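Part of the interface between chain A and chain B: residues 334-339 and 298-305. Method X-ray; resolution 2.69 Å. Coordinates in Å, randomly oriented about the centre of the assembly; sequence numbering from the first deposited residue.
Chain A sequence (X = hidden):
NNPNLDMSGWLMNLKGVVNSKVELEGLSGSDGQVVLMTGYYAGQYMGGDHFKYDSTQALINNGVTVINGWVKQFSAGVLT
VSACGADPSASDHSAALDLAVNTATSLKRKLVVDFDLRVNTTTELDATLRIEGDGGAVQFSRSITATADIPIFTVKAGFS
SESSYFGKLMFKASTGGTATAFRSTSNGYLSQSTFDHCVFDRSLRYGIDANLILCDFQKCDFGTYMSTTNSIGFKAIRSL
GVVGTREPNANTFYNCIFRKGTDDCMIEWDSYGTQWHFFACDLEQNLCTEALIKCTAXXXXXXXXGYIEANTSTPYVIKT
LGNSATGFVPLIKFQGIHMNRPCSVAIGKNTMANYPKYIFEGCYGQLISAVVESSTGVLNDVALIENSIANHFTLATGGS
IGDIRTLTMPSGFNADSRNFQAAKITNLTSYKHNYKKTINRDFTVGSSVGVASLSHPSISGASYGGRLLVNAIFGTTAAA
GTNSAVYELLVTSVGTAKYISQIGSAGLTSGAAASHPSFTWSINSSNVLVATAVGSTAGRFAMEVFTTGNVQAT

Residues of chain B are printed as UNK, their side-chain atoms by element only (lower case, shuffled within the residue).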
# COMPACT_ATOMS: atom_id res chain seq x y z
N PHE A 334 -0.55 -6.43 -8.56
CA PHE A 334 -1.82 -6.84 -7.96
C PHE A 334 -1.50 -7.32 -6.55
O PHE A 334 -1.18 -8.49 -6.33
CB PHE A 334 -2.48 -7.94 -8.80
CG PHE A 334 -2.88 -7.49 -10.18
CD1 PHE A 334 -4.09 -6.87 -10.40
CD2 PHE A 334 -2.03 -7.70 -11.25
CE1 PHE A 334 -4.46 -6.46 -11.66
CE2 PHE A 334 -2.39 -7.29 -12.52
CZ PHE A 334 -3.60 -6.67 -12.73
N GLN A 335 -1.57 -6.40 -5.59
CA GLN A 335 -1.18 -6.67 -4.21
C GLN A 335 -2.42 -7.07 -3.41
O GLN A 335 -3.21 -6.22 -3.01
CB GLN A 335 -0.49 -5.46 -3.60
CG GLN A 335 -0.05 -5.65 -2.16
CD GLN A 335 0.80 -4.51 -1.64
OE1 GLN A 335 1.38 -3.75 -2.42
NE2 GLN A 335 0.88 -4.38 -0.32
N GLY A 336 -2.58 -8.37 -3.19
CA GLY A 336 -3.66 -8.89 -2.38
C GLY A 336 -5.04 -8.64 -2.95
O GLY A 336 -5.91 -8.10 -2.26
N ILE A 337 -5.26 -9.04 -4.20
CA ILE A 337 -6.52 -8.81 -4.89
C ILE A 337 -7.32 -10.10 -4.90
O ILE A 337 -6.78 -11.18 -5.20
CB ILE A 337 -6.28 -8.31 -6.33
CG1 ILE A 337 -5.27 -7.15 -6.32
CG2 ILE A 337 -7.59 -7.87 -6.96
CD1 ILE A 337 -5.70 -5.98 -5.47
N HIS A 338 -8.60 -10.01 -4.57
CA HIS A 338 -9.51 -11.15 -4.67
C HIS A 338 -10.01 -11.24 -6.10
O HIS A 338 -10.73 -10.36 -6.57
CB HIS A 338 -10.67 -11.00 -3.68
CG HIS A 338 -11.53 -12.21 -3.58
ND1 HIS A 338 -11.35 -13.17 -2.60
CD2 HIS A 338 -12.57 -12.64 -4.33
CE1 HIS A 338 -12.25 -14.12 -2.75
NE2 HIS A 338 -13.00 -13.83 -3.79
N MSE A 339 -9.61 -12.30 -6.81
CA MSE A 339 -9.91 -12.40 -8.23
C MSE A 339 -10.63 -13.70 -8.61
O MSE A 339 -10.02 -14.64 -9.11
CB MSE A 339 -8.62 -12.29 -9.04
CG MSE A 339 -7.91 -10.95 -8.88
SE MSE A 339 -6.20 -10.88 -9.81
CE MSE A 339 -6.59 -9.41 -11.03
N UNK B 298 -11.08 -16.02 4.35
CA UNK B 298 -10.39 -16.35 3.11
C UNK B 298 -9.90 -15.05 2.49
O UNK B 298 -10.18 -13.96 2.99
c UNK B 298 -11.30 -17.12 2.15
o UNK B 298 -12.44 -16.36 1.80
N UNK B 299 -9.13 -15.19 1.40
CA UNK B 299 -8.47 -14.08 0.71
C UNK B 299 -7.38 -13.49 1.61
O UNK B 299 -7.39 -13.73 2.83
o UNK B 299 -9.21 -12.49 -0.99
c UNK B 299 -9.49 -13.01 0.30
N UNK B 300 -6.43 -12.73 1.07
CA UNK B 300 -5.33 -12.23 1.91
C UNK B 300 -5.79 -11.18 2.91
O UNK B 300 -6.84 -10.55 2.77
c UNK B 300 -6.21 -12.39 -0.34
c UNK B 300 -4.36 -11.63 0.90
c UNK B 300 -5.21 -11.28 -0.26
N UNK B 301 -4.97 -11.01 3.95
CA UNK B 301 -5.16 -9.99 4.97
C UNK B 301 -3.88 -9.17 5.03
O UNK B 301 -2.78 -9.73 5.09
c UNK B 301 -5.66 -9.52 7.39
c UNK B 301 -6.71 -11.50 6.26
c UNK B 301 -6.99 -12.26 7.54
c UNK B 301 -5.47 -10.61 6.35
N UNK B 302 -4.02 -7.84 5.00
CA UNK B 302 -2.85 -6.98 4.92
C UNK B 302 -2.82 -5.85 5.94
O UNK B 302 -3.86 -5.29 6.30
c UNK B 302 -2.47 -7.42 2.43
se UNK B 302 -1.99 -6.61 0.73
c UNK B 302 -2.73 -6.39 3.51
c UNK B 302 -3.58 -5.51 0.46
N UNK B 303 -1.62 -5.53 6.40
CA UNK B 303 -1.36 -4.39 7.27
C UNK B 303 -0.31 -3.52 6.59
O UNK B 303 0.87 -3.88 6.56
c UNK B 303 -3.72 -7.28 10.74
c UNK B 303 -1.92 -7.07 9.18
c UNK B 303 -2.79 -5.13 10.28
c UNK B 303 -1.89 -5.70 9.38
c UNK B 303 -3.70 -5.92 10.95
c UNK B 303 -0.89 -4.84 8.65
c UNK B 303 -2.84 -7.86 9.85
N UNK B 304 -0.74 -2.40 6.03
CA UNK B 304 0.14 -1.51 5.27
C UNK B 304 0.45 -0.32 6.18
O UNK B 304 -0.30 0.66 6.23
c UNK B 304 -0.49 -1.08 3.95
c UNK B 304 0.49 -0.23 3.15
c UNK B 304 -0.92 -2.30 3.14
N UNK B 305 1.56 -0.42 6.90
CA UNK B 305 1.94 0.61 7.85
C UNK B 305 1.10 0.56 9.11
O UNK B 305 -0.03 0.05 9.09

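Position 298 of chain B carries one carbon and then one oxygen, a short hydroxyl side chain. Its oxygen comes no nearer to the chain A stretch than 5.1 Å, at CE1 of His A338, and finds its hydrogen bond elsewhere in the structure. One carbon and one hydroxyl oxygen make it Ser B298.

Position 299 again has one carbon and one oxygen, but here the CA-to-CB bond points toward chain A. The oxygen lies near the plane of the His A338 ring, at its edge, 2.8 Å from ND1 of His A338. This is Ser B299, and its OG forms a hydrogen bond with ND1 of His A338 in which either atom could be the donor. The same OG is also bonded elsewhere in the structure.

Position 300 shows three carbons that close a ring onto the backbone nitrogen. The CA-to-CB bond points toward chain A, and a ring carbon rests 3.6 Å from CA of Gly A336. Only proline closes such a ring, so this is Pro B300.

Position 301 has four carbons, forked at the first, with one arm two carbons long. That is Ile B301, out of reach of the chain A stretch.

Position 302 is an unbranched run of two carbons, a selenium and a last carbon, on a CA-to-CB bond that points toward chain A. The selenium lies 3.6 Å from CG of Gln A335 and 4.2 Å from CA of Gly A336, while the last carbon is 3.6 Å from the backbone O of Gln A335. The selenium identifies selenomethionine, Met B302.

Position 303 bears one carbon and a six-carbon ring, with no oxygen on it: Phe B303. Like Ile B301, it is out of reach, as expected for alternate residues along a strand.

Position 304 has one carbon carrying two more. Its CA-to-CB bond points toward chain A, but its contact is slight: one of the two branch carbons is 4.4 Å from NE2 of Gln A335. The fork is that of Val B304.

Position 305 has no side-chain atoms, so it is Gly B305. Its positive phi favours glycine, and the chain turns a corner here.

The contact couples one polar bond to close packing around a bare backbone. Gly A336 sits at a corner with positive phi, and an ideal CB there would fall 2.9 Å from SE of Met B302, a clash, and 3.5 Å from CG of Pro B300, a tight fit. The missing side chain thus lets proline and selenomethionine come close. Alongside, the extended Gln A335 lays its CG against the selenium, while His A338 and Ser B299 share the one hydrogen bond between these two stretches.

Chain B 298-305: SSPIMFVG
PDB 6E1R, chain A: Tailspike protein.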